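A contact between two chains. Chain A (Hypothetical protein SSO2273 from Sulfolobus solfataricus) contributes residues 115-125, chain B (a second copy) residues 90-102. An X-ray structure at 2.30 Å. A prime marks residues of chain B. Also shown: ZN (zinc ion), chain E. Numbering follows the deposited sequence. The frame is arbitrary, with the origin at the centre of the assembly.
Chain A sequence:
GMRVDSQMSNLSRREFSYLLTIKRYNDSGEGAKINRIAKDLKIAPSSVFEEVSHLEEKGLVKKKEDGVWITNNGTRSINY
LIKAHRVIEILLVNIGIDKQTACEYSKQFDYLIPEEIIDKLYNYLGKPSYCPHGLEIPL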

# COMPACT_ATOMS: atom_id res chain seq x y z
N GLU A 115 9.89 21.92 -16.85
CA GLU A 115 11.03 22.55 -17.49
C GLU A 115 11.20 24.00 -17.06
O GLU A 115 12.33 24.47 -16.80
N GLU A 116 10.08 24.74 -17.00
CA GLU A 116 10.13 26.13 -16.51
C GLU A 116 10.92 26.23 -15.20
O GLU A 116 11.72 27.16 -15.02
N ILE A 117 10.70 25.29 -14.30
CA ILE A 117 11.33 25.32 -13.00
C ILE A 117 12.81 25.10 -13.14
O ILE A 117 13.58 25.80 -12.52
N ILE A 118 13.23 24.16 -13.98
CA ILE A 118 14.66 23.92 -14.16
C ILE A 118 15.33 25.17 -14.75
O ILE A 118 16.38 25.59 -14.25
N ASP A 119 14.72 25.77 -15.77
CA ASP A 119 15.26 26.99 -16.37
C ASP A 119 15.36 28.14 -15.35
O ASP A 119 16.39 28.80 -15.26
N LYS A 120 14.29 28.38 -14.59
CA LYS A 120 14.32 29.48 -13.64
C LYS A 120 15.29 29.15 -12.51
O LYS A 120 15.94 30.04 -12.02
N LEU A 121 15.42 27.88 -12.12
CA LEU A 121 16.40 27.50 -11.09
C LEU A 121 17.83 27.73 -11.58
O LEU A 121 18.67 28.22 -10.83
N TYR A 122 18.09 27.38 -12.83
CA TYR A 122 19.37 27.64 -13.48
C TYR A 122 19.74 29.11 -13.39
O TYR A 122 20.82 29.45 -12.88
N ASN A 123 18.87 29.99 -13.85
CA ASN A 123 19.12 31.44 -13.72
C ASN A 123 19.26 31.82 -12.23
O ASN A 123 20.23 32.45 -11.83
N TYR A 124 18.31 31.39 -11.41
CA TYR A 124 18.35 31.72 -9.97
C TYR A 124 19.67 31.33 -9.33
O TYR A 124 20.14 32.00 -8.44
N LEU A 125 20.28 30.24 -9.79
CA LEU A 125 21.54 29.78 -9.19
C LEU A 125 22.82 30.43 -9.77
O LEU A 125 23.92 30.07 -9.35
N ILE B 90 6.85 28.90 -2.30
CA ILE B 90 7.65 30.05 -2.00
C ILE B 90 8.89 30.09 -2.88
O ILE B 90 9.20 31.14 -3.45
N LEU B 91 9.60 28.97 -2.99
CA LEU B 91 10.77 28.92 -3.84
C LEU B 91 10.36 29.27 -5.26
O LEU B 91 11.03 30.04 -5.94
N LEU B 92 9.25 28.69 -5.72
CA LEU B 92 8.82 28.91 -7.10
C LEU B 92 8.53 30.39 -7.35
O LEU B 92 8.98 30.96 -8.37
N VAL B 93 7.84 31.04 -6.42
CA VAL B 93 7.53 32.46 -6.60
C VAL B 93 8.81 33.27 -6.57
O VAL B 93 8.99 34.18 -7.40
N ASN B 94 9.73 32.91 -5.67
CA ASN B 94 11.03 33.60 -5.59
C ASN B 94 11.91 33.43 -6.82
O ASN B 94 12.79 34.24 -7.06
N ILE B 95 11.69 32.39 -7.60
CA ILE B 95 12.47 32.26 -8.84
C ILE B 95 11.73 32.80 -10.09
O ILE B 95 12.24 32.69 -11.21
N GLY B 96 10.54 33.38 -9.89
CA GLY B 96 9.84 34.16 -10.92
C GLY B 96 8.62 33.53 -11.56
O GLY B 96 8.24 33.90 -12.68
N ILE B 97 8.01 32.57 -10.88
CA ILE B 97 6.82 31.90 -11.37
C ILE B 97 5.59 32.52 -10.68
O ILE B 97 5.54 32.64 -9.47
N ASP B 98 4.63 32.91 -11.50
CA ASP B 98 3.31 33.36 -11.04
C ASP B 98 2.80 32.43 -9.93
O ASP B 98 3.04 31.23 -9.98
N LYS B 99 2.11 32.96 -8.92
CA LYS B 99 1.70 32.14 -7.75
C LYS B 99 0.63 31.10 -8.05
O LYS B 99 0.59 30.05 -7.41
N GLN B 100 -0.25 31.38 -9.00
CA GLN B 100 -1.22 30.38 -9.42
C GLN B 100 -0.52 29.21 -10.15
O GLN B 100 -0.81 28.05 -9.87
N THR B 101 0.42 29.50 -11.05
CA THR B 101 1.21 28.46 -11.73
C THR B 101 2.12 27.72 -10.76
O THR B 101 2.36 26.53 -10.90
N ALA B 102 2.64 28.44 -9.78
CA ALA B 102 3.46 27.87 -8.74
C ALA B 102 2.67 26.82 -7.96
O ALA B 102 3.20 25.76 -7.67

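The contact sets one face of the helix 115-124 against the end of the helix 90-94 of the second copy and the turn that follows it. The two helix axes cross at 65° and come no closer than 10.6 Å, and the backbones are nearest at Lys120 and Ile95′, whose CA atoms lie 5.8 Å apart.

Ile95′ is the principal bump. It has the largest covered area of any residue here, its CA-to-CB bond points toward chain A, and with chi1 p and chi2 t it fills a hollow formed by Ile117, Lys120, Leu121 and Tyr124, residues spaced one turn apart or adjacent on the helix. Its CD1 reaches the floor of this hollow, 3.9 Å from the backbone N of Leu121, 3.9 Å from Leu121 CD2 and 3.7 Å from Lys120 CB. The CG2 branch turns instead to Tyr124 (chi1 t), lying over one face of the ring, 3.9 Å from its centroid and 22° off the normal, a CH-pi contact.

Leu91′ (t, p), one turn earlier, starts sideways but its end comes nearer, bringing CD1 to 4.3 Å from Tyr124 CE2 and 4.4 Å from Leu121 CD2. Toward the start of the chain A helix, Ile117 (m, t) provides the complementary bump: its CG1 lies 3.9 Å from both Leu92′ CD2 and Ile97′ CD1, so it nestles against a leucine of the helix and an isoleucine beyond the turn, both on the same side of it. Leu92′ and Ile97′ are both m, t, and both bring their ends nearer to chain A.

Lys120 borders this apolar patch. Its chi1 is m, but chi2, at -106°, lies between wells; the chain runs past Ile97′, with CE 3.9 Å from Ile97′ CG1, and NZ makes a weak hydrogen bond of 3.3 Å to Gly96′ O. The same NZ forms a salt bridge with Glu116 OE1 at 3.5 Å, within chain A. The CA-to-CB bond of Glu116 (t, t) also points toward chain B, and its OE1 lies 3.7 Å from Ile97′ CG1. Gly96′ ends the helix in a Schellman motif with positive phi, where a CB would be jammed against the preceding carbonyl O.

One water bridges the backbones beside the Ile95′ bump, donating to Lys120 O at 2.9 Å and to Ile95′ O at 2.7 Å. Past the turn, Asp98′ OD2 caps the next helix, accepting from Thr101′ N at 3.1 Å, while Thr101′ (m) points toward Glu116. The zinc ion, bound by Glu115 OE2 at 2.5 Å, takes no part in the packing.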

# COMPACT_ATOMS: atom_id res chain seq x y z
CB GLU A 115 10.86 22.41 -19.01
CG GLU A 115 11.63 23.41 -19.88
CD GLU A 115 11.51 23.10 -21.36
OE1 GLU A 115 10.59 22.35 -21.75
OE2 GLU A 115 12.35 23.60 -22.14
CB GLU A 116 8.71 26.70 -16.31
CG GLU A 116 8.69 28.20 -15.92
CD GLU A 116 7.30 28.86 -15.93
OE1 GLU A 116 7.24 30.09 -15.67
OE2 GLU A 116 6.29 28.19 -16.19
CB ILE A 117 10.71 24.28 -12.01
CG1 ILE A 117 9.25 24.64 -11.69
CG2 ILE A 117 11.53 24.21 -10.69
CD1 ILE A 117 8.48 23.52 -10.99
CB ILE A 118 14.93 22.65 -15.00
CG1 ILE A 118 14.42 21.39 -14.27
CG2 ILE A 118 16.41 22.51 -15.30
CD1 ILE A 118 14.93 21.22 -12.84
CB ASP A 119 14.38 27.47 -17.52
CG ASP A 119 14.45 26.58 -18.71
OD1 ASP A 119 15.28 25.63 -18.74
OD2 ASP A 119 13.65 26.82 -19.64
CB LYS A 120 12.93 29.82 -13.11
CG LYS A 120 11.89 30.01 -14.18
CD LYS A 120 11.46 31.42 -14.45
CE LYS A 120 10.02 31.41 -14.95
NZ LYS A 120 9.57 32.68 -15.50
CB LEU A 121 16.25 26.05 -10.65
CG LEU A 121 15.21 25.65 -9.60
CD1 LEU A 121 15.23 24.10 -9.43
CD2 LEU A 121 15.42 26.36 -8.27
CB TYR A 122 19.33 27.21 -14.95
CG TYR A 122 20.63 27.38 -15.73
CD1 TYR A 122 21.70 26.51 -15.53
CD2 TYR A 122 20.78 28.38 -16.68
CE1 TYR A 122 22.88 26.64 -16.24
CE2 TYR A 122 21.97 28.52 -17.41
CZ TYR A 122 23.01 27.64 -17.18
OH TYR A 122 24.18 27.74 -17.88
CB ASN A 123 18.03 32.29 -14.40
CG ASN A 123 17.91 32.03 -15.92
OD1 ASN A 123 18.76 31.39 -16.53
ND2 ASN A 123 16.83 32.52 -16.52
CB TYR A 124 17.18 31.04 -9.25
CG TYR A 124 17.32 30.80 -7.76
CD1 TYR A 124 17.17 31.82 -6.84
CD2 TYR A 124 17.51 29.51 -7.27
CE1 TYR A 124 17.26 31.57 -5.46
CE2 TYR A 124 17.59 29.25 -5.91
CZ TYR A 124 17.46 30.27 -5.01
OH TYR A 124 17.55 29.97 -3.68
CB LEU A 125 21.63 28.25 -9.28
CG LEU A 125 20.62 27.49 -8.41
CD1 LEU A 125 20.58 26.00 -8.79
CD2 LEU A 125 20.94 27.70 -6.91
CB ILE B 90 8.01 30.11 -0.51
CG1 ILE B 90 6.75 30.42 0.30
CG2 ILE B 90 9.05 31.22 -0.24
CD1 ILE B 90 7.01 30.57 1.75
CB LEU B 91 11.41 27.53 -3.81
CG LEU B 91 12.49 27.14 -4.83
CD1 LEU B 91 13.76 27.88 -4.53
CD2 LEU B 91 12.74 25.62 -4.79
CB LEU B 92 7.62 28.04 -7.43
CG LEU B 92 7.93 26.54 -7.41
CD1 LEU B 92 6.75 25.78 -7.96
CD2 LEU B 92 9.24 26.20 -8.16
CB VAL B 93 6.53 32.96 -5.54
CG1 VAL B 93 6.54 34.49 -5.49
CG2 VAL B 93 5.15 32.41 -5.88
CB ASN B 94 11.81 33.15 -4.37
CG ASN B 94 11.16 33.55 -3.07
OD1 ASN B 94 10.11 34.21 -3.03
ND2 ASN B 94 11.78 33.16 -1.98
CB ILE B 95 13.02 30.83 -9.00
CG1 ILE B 95 11.92 29.84 -9.41
CG2 ILE B 95 13.71 30.39 -7.67
CD1 ILE B 95 12.41 28.44 -9.68
CB ILE B 97 6.90 30.39 -11.12
CG1 ILE B 97 7.93 29.75 -12.04
CG2 ILE B 97 5.55 29.68 -11.31
CD1 ILE B 97 8.41 28.41 -11.52
CB ASP B 98 2.38 33.33 -12.28
CG ASP B 98 0.94 33.52 -11.93
OD1 ASP B 98 0.52 34.69 -11.72
OD2 ASP B 98 0.22 32.51 -11.88
CB LYS B 99 1.23 33.01 -6.57
CG LYS B 99 -0.01 33.85 -6.83
CD LYS B 99 -0.55 34.46 -5.52
CE LYS B 99 -1.76 35.33 -5.77
NZ LYS B 99 -1.99 36.27 -4.63
CB GLN B 100 -2.33 31.04 -10.26
CG GLN B 100 -3.40 30.11 -10.75
CD GLN B 100 -4.01 29.29 -9.63
OE1 GLN B 100 -4.02 28.05 -9.68
NE2 GLN B 100 -4.51 29.97 -8.61
CB THR B 101 2.09 29.04 -12.88
OG1 THR B 101 1.29 29.82 -13.76
CG2 THR B 101 2.77 27.91 -13.69
CB ALA B 102 3.95 28.97 -7.78
ZN ZN E . 14.17 25.23 -21.63
O HOH W 1 14.75 32.66 -12.13